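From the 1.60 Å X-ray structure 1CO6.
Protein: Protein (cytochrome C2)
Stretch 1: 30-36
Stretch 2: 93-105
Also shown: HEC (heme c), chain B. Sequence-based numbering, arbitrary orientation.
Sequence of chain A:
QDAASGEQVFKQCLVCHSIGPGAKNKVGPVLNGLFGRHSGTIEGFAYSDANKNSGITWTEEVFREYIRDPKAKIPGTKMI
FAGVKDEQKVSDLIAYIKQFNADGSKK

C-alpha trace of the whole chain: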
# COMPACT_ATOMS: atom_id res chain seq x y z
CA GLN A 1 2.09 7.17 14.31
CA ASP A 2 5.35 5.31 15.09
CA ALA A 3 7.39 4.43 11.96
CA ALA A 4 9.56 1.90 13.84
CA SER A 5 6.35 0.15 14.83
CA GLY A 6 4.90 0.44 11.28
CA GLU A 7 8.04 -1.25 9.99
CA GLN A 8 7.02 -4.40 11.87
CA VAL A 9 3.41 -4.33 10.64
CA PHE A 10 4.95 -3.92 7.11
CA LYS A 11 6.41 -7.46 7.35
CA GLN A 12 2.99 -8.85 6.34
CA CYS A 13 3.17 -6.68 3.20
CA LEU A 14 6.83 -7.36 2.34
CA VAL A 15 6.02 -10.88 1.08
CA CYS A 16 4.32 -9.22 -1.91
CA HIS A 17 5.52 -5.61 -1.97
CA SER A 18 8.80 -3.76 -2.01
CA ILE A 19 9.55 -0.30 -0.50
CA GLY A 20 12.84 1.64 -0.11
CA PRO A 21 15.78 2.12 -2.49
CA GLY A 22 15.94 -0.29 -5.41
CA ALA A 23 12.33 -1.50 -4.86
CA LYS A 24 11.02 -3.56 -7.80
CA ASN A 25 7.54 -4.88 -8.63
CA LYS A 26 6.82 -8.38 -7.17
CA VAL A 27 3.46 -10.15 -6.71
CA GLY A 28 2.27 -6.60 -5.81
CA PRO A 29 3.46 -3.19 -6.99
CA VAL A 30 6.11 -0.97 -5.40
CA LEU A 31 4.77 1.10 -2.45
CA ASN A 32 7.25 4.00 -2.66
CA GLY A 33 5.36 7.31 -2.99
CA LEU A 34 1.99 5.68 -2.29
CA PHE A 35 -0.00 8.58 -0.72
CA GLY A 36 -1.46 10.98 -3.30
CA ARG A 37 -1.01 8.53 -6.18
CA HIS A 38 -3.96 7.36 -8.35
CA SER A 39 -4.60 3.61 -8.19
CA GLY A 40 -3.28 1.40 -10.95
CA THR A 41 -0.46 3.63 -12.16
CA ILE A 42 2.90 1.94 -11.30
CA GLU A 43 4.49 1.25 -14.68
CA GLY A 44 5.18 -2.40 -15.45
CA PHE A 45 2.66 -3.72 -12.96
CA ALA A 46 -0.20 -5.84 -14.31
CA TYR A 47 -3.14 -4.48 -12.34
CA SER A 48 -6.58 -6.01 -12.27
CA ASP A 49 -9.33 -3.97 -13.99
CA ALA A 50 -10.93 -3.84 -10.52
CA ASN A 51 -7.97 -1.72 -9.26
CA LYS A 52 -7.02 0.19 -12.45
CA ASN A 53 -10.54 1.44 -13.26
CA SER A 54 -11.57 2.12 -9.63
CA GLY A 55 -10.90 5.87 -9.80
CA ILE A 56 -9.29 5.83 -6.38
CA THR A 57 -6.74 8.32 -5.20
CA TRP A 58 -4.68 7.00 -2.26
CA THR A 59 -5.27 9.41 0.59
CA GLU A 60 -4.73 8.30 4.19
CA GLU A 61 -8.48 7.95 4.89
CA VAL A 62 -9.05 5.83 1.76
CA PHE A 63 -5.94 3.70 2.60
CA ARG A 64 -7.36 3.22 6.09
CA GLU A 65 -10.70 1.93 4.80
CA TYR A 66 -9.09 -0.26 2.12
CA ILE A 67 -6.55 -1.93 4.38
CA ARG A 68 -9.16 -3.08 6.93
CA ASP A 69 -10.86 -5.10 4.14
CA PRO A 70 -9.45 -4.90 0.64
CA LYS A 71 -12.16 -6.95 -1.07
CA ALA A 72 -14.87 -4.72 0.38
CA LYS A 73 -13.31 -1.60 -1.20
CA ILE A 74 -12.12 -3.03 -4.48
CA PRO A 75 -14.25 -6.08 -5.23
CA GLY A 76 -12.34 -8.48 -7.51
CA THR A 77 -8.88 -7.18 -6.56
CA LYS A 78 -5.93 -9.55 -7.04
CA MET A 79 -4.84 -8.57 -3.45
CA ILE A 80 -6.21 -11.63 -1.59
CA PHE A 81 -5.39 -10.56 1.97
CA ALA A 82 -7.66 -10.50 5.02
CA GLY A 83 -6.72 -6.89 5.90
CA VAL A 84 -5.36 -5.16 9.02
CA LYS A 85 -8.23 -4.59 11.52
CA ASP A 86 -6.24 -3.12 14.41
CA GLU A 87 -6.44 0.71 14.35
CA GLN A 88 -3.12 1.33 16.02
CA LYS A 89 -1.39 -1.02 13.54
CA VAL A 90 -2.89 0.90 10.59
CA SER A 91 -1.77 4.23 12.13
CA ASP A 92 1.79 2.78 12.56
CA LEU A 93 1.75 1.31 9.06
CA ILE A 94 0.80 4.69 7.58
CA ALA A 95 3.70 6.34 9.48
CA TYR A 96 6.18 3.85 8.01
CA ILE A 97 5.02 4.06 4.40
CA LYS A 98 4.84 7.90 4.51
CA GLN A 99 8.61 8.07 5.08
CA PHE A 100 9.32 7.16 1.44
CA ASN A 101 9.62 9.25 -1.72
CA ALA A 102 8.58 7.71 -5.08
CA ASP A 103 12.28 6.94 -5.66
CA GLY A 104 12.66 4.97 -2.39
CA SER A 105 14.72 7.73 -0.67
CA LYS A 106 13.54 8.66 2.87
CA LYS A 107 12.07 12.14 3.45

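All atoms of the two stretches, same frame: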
# COMPACT_ATOMS: atom_id res chain seq x y z
N VAL A 30 5.27 -1.76 -6.38
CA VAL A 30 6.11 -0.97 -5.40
C VAL A 30 5.23 0.02 -4.60
O VAL A 30 4.31 0.66 -5.15
CB VAL A 30 7.22 -0.21 -6.15
CG1 VAL A 30 7.90 0.83 -5.28
CG2 VAL A 30 8.23 -1.20 -6.71
N LEU A 31 5.54 0.19 -3.32
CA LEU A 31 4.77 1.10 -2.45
C LEU A 31 5.49 2.39 -2.13
O LEU A 31 5.01 3.06 -1.21
CB LEU A 31 4.20 0.37 -1.22
CG LEU A 31 3.21 -0.75 -1.43
CD1 LEU A 31 2.78 -1.34 -0.09
CD2 LEU A 31 1.96 -0.35 -2.25
N ASN A 32 6.53 2.70 -2.83
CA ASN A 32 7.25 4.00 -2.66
C ASN A 32 6.29 5.06 -3.24
O ASN A 32 5.64 4.80 -4.28
CB ASN A 32 8.52 4.02 -3.51
CG ASN A 32 9.62 3.21 -2.84
OD1 ASN A 32 9.68 3.19 -1.60
ND2 ASN A 32 10.42 2.57 -3.69
N GLY A 33 6.24 6.20 -2.60
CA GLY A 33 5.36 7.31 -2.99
C GLY A 33 3.91 6.90 -3.10
O GLY A 33 3.20 7.34 -4.02
N LEU A 34 3.38 6.09 -2.22
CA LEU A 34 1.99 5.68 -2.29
C LEU A 34 0.96 6.80 -2.08
O LEU A 34 0.02 6.91 -2.93
CB LEU A 34 1.75 4.48 -1.32
CG LEU A 34 0.27 4.10 -1.27
CD1 LEU A 34 -0.20 3.32 -2.51
CD2 LEU A 34 0.06 3.24 -0.02
N PHE A 35 1.07 7.57 -0.99
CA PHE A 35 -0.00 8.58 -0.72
C PHE A 35 -0.03 9.69 -1.76
O PHE A 35 1.02 10.27 -2.00
CB PHE A 35 0.08 9.06 0.74
CG PHE A 35 -0.10 7.88 1.68
CD1 PHE A 35 -1.35 7.28 1.77
CD2 PHE A 35 0.98 7.42 2.42
CE1 PHE A 35 -1.53 6.18 2.61
CE2 PHE A 35 0.83 6.29 3.28
CZ PHE A 35 -0.43 5.70 3.34
N GLY A 36 -1.23 9.93 -2.29
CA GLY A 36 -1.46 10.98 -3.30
C GLY A 36 -1.53 10.39 -4.67
O GLY A 36 -2.07 11.03 -5.60
N LEU A 93 1.48 1.65 10.46
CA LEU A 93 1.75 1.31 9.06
C LEU A 93 1.84 2.54 8.16
O LEU A 93 2.74 2.67 7.31
CB LEU A 93 0.60 0.34 8.69
CG LEU A 93 0.66 -0.08 7.22
CD1 LEU A 93 1.97 -0.85 7.01
CD2 LEU A 93 -0.58 -0.93 6.92
N ILE A 94 0.85 3.42 8.29
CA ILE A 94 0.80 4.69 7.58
C ILE A 94 2.09 5.48 7.87
O ILE A 94 2.71 5.96 6.87
CB ILE A 94 -0.44 5.57 7.91
CG1 ILE A 94 -1.73 4.93 7.39
CG2 ILE A 94 -0.26 7.03 7.32
CD1 ILE A 94 -3.04 5.53 7.97
N ALA A 95 2.48 5.58 9.13
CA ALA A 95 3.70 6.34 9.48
C ALA A 95 4.94 5.83 8.74
O ALA A 95 5.76 6.61 8.20
CB ALA A 95 3.89 6.27 10.99
N TYR A 96 5.05 4.49 8.68
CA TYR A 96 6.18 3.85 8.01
C TYR A 96 6.24 4.12 6.49
O TYR A 96 7.25 4.49 5.91
CB TYR A 96 6.14 2.32 8.28
CG TYR A 96 7.30 1.64 7.57
CD1 TYR A 96 8.63 1.80 7.96
CD2 TYR A 96 7.01 0.79 6.49
CE1 TYR A 96 9.69 1.13 7.30
CE2 TYR A 96 8.04 0.13 5.80
CZ TYR A 96 9.37 0.32 6.22
OH TYR A 96 10.32 -0.30 5.48
N ILE A 97 5.08 3.89 5.84
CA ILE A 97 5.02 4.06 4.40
C ILE A 97 5.27 5.51 4.00
O ILE A 97 5.89 5.74 2.95
CB ILE A 97 3.68 3.49 3.82
CG1 ILE A 97 3.59 1.95 4.03
CG2 ILE A 97 3.51 3.83 2.30
CD1 ILE A 97 2.18 1.41 3.61
N LYS A 98 4.72 6.46 4.78
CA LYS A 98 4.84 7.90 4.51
C LYS A 98 6.27 8.38 4.47
O LYS A 98 6.49 9.42 3.86
CB LYS A 98 4.04 8.83 5.45
CG LYS A 98 2.73 9.28 4.74
CD LYS A 98 2.15 10.58 5.29
CE LYS A 98 1.72 11.58 4.24
NZ LYS A 98 0.32 11.38 3.77
N GLN A 99 7.21 7.70 5.08
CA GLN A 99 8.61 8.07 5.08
C GLN A 99 9.24 8.07 3.69
O GLN A 99 10.20 8.83 3.48
CB GLN A 99 9.55 7.14 5.89
CG GLN A 99 9.18 7.11 7.36
CD GLN A 99 10.10 6.15 8.08
OE1 GLN A 99 10.86 6.62 8.92
NE2 GLN A 99 10.03 4.86 7.76
N PHE A 100 8.71 7.28 2.78
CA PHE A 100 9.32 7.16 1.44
C PHE A 100 8.85 8.02 0.30
O PHE A 100 7.65 8.21 0.08
CB PHE A 100 9.27 5.65 1.04
CG PHE A 100 9.89 4.74 2.06
CD1 PHE A 100 9.13 4.28 3.12
CD2 PHE A 100 11.21 4.35 1.97
CE1 PHE A 100 9.67 3.44 4.09
CE2 PHE A 100 11.76 3.51 2.95
CZ PHE A 100 10.99 3.03 4.02
N ASN A 101 9.83 8.48 -0.47
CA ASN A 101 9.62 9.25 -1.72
C ASN A 101 9.37 8.19 -2.81
O ASN A 101 9.71 7.00 -2.58
CB ASN A 101 10.84 10.15 -2.01
CG ASN A 101 10.89 11.34 -1.05
OD1 ASN A 101 9.83 11.96 -0.82
ND2 ASN A 101 12.03 11.60 -0.45
N ALA A 102 8.89 8.57 -3.94
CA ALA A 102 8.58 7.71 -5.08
C ALA A 102 9.83 6.96 -5.52
O ALA A 102 9.71 5.83 -6.04
CB ALA A 102 7.89 8.48 -6.21
N ASP A 103 10.99 7.54 -5.29
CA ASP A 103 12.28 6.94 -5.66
C ASP A 103 12.83 6.04 -4.55
O ASP A 103 13.95 5.50 -4.75
CB ASP A 103 13.30 8.00 -6.11
CG ASP A 103 13.71 8.90 -4.96
OD1 ASP A 103 13.45 8.69 -3.76
OD2 ASP A 103 14.34 9.92 -5.31
N GLY A 104 12.16 5.85 -3.45
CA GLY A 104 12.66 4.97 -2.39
C GLY A 104 13.51 5.73 -1.39
O GLY A 104 13.80 5.14 -0.33
N SER A 105 13.92 6.96 -1.66
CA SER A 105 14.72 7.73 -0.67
C SER A 105 13.73 8.13 0.46
O SER A 105 12.50 8.22 0.22
CB SER A 105 15.42 8.95 -1.23
OG SER A 105 14.49 9.94 -1.63
FE HEC B . -1.06 -5.23 -1.45
CHA HEC B . -2.07 -3.80 -4.31
CHB HEC B . -0.99 -2.17 0.09
CHC HEC B . -0.28 -6.76 1.56
CHD HEC B . -0.68 -8.26 -3.08
NA HEC B . -1.43 -3.33 -2.01
C1A HEC B . -1.99 -2.93 -3.22
C2A HEC B . -2.34 -1.54 -3.14
C3A HEC B . -2.05 -1.11 -1.91
C4A HEC B . -1.49 -2.21 -1.17
CMA HEC B . -2.25 0.30 -1.31
CAA HEC B . -2.88 -0.68 -4.34
CBA HEC B . -1.64 -0.23 -5.17
CGA HEC B . -1.88 0.68 -6.35
O1A HEC B . -3.03 1.04 -6.56
O2A HEC B . -0.84 0.97 -6.99
NB HEC B . -0.69 -4.61 0.41
C1B HEC B . -0.65 -3.27 0.83
C2B HEC B . -0.30 -3.25 2.22
C3B HEC B . -0.14 -4.51 2.64
C4B HEC B . -0.35 -5.38 1.52
CMB HEC B . -0.17 -1.93 3.01
CAB HEC B . 0.27 -4.95 4.08
CBB HEC B . -0.74 -4.78 5.06
NC HEC B . -0.59 -7.13 -0.89
C1C HEC B . -0.31 -7.54 0.40
C2C HEC B . -0.03 -8.96 0.36
C3C HEC B . -0.18 -9.39 -0.90
C4C HEC B . -0.49 -8.24 -1.71
CMC HEC B . 0.30 -9.80 1.61
CAC HEC B . 0.09 -10.85 -1.43
CBC HEC B . -0.59 -11.95 -0.89
ND HEC B . -1.28 -5.88 -3.35
C1D HEC B . -1.14 -7.19 -3.81
C2D HEC B . -1.56 -7.22 -5.21
C3D HEC B . -1.93 -5.99 -5.56
C4D HEC B . -1.78 -5.14 -4.40
CMD HEC B . -1.55 -8.52 -6.06
CAD HEC B . -2.53 -5.51 -6.90
CBD HEC B . -4.09 -5.48 -6.81
CGD HEC B . -4.78 -5.52 -8.16
O1D HEC B . -6.01 -5.79 -8.02
O2D HEC B . -4.17 -5.29 -9.23
O HOH W 1 5.49 5.76 0.38
O HOH W 2 10.34 2.93 -6.43

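This is a small, tightly fitted contact between a turn-bearing loop and a C-terminal helix and the turn that follows it, held by apolar packing at one end, close backbone fit at the other and two bridging waters, with no direct hydrogen bond from stretch to stretch. It buries 501 Å² in total, counting both sides, and joins residues at least 59 positions apart in sequence.

The apolar end is built around Ile97. Its CA-to-CB bond points toward the loop, and with chi1 in m Ile97 CG2 lies 3.8 Å from Phe35 CE2, 4.1 Å from Leu34 CB and 3.9 Å from Leu31 O. A branched residue on the helix thus puts a methyl close to the CB atom, where three loop residues can share it. Phe35 gives the largest area of any residue here, 101 Å². Its ring also meets the preceding turn of the helix, with Phe35 CZ 4.2 Å from Ile94 CG2, and Lys98, with Lys98 CG 3.5 Å from Phe35 CD2. The lysine suits a partly exposed site: its CG packs against the ring while its NZ is hydrogen-bonded elsewhere in the structure.

Leu31 and Leu34 face two tasks. Both are buried, and both reach the heme: Leu34 CD1 comes within 3.8 Å of HEC CMA, and Leu31 CD1 within 3.9 Å of HEC CHB. The type II turn from Leu31 to Leu34 therefore ties the helix contact to the wall of the heme pocket.

At the other end the fit is governed by glycine and asparagine. Gly33 CA lies 3.9 Å from Ala102 CA, the nearest CA in the second stretch. A CB at Gly33 would fall 2.9 Å from Ala102 CB, a clash, and the positive phi of 54° independently favours glycine. The CA-to-CB bond of Asn32 points toward the second stretch, with Asn32 CB 3.3 Å from both Asn101 O and Ala102 O, while Asn32 ND2 approaches Gly104 CA at 3.5 Å. Gly104, too, has reason to lack a side chain: a CB on Gly104 would jam against the carbonyl of Asp103 and stand 3.4 Å from Asn32 ND2.

Water completes the polar side. Water 2 accepts from Asn32 ND2 at 2.8 Å and donates to Ala102 O at 3.0 Å, so the amide reaches a carbonyl through one solvent molecule. Water 1 lies between the turn and the helix backbone, 2.6 Å from Ile97 O and 3.2 Å from Leu31 O, donor geometry being satisfied to each although more acceptors are in reach than it has protons; Leu34 N gives it a weak bond at 3.4 Å.

The second stretch is also braced internally. Its type I turn, Asn101 to Gly104, is closed by Gly104 N to Asn101 O at 2.8 Å, and Asp103 OD1 accepts from both Ser105 N, at 2.8 Å, and Ser105 OG, at 2.7 Å.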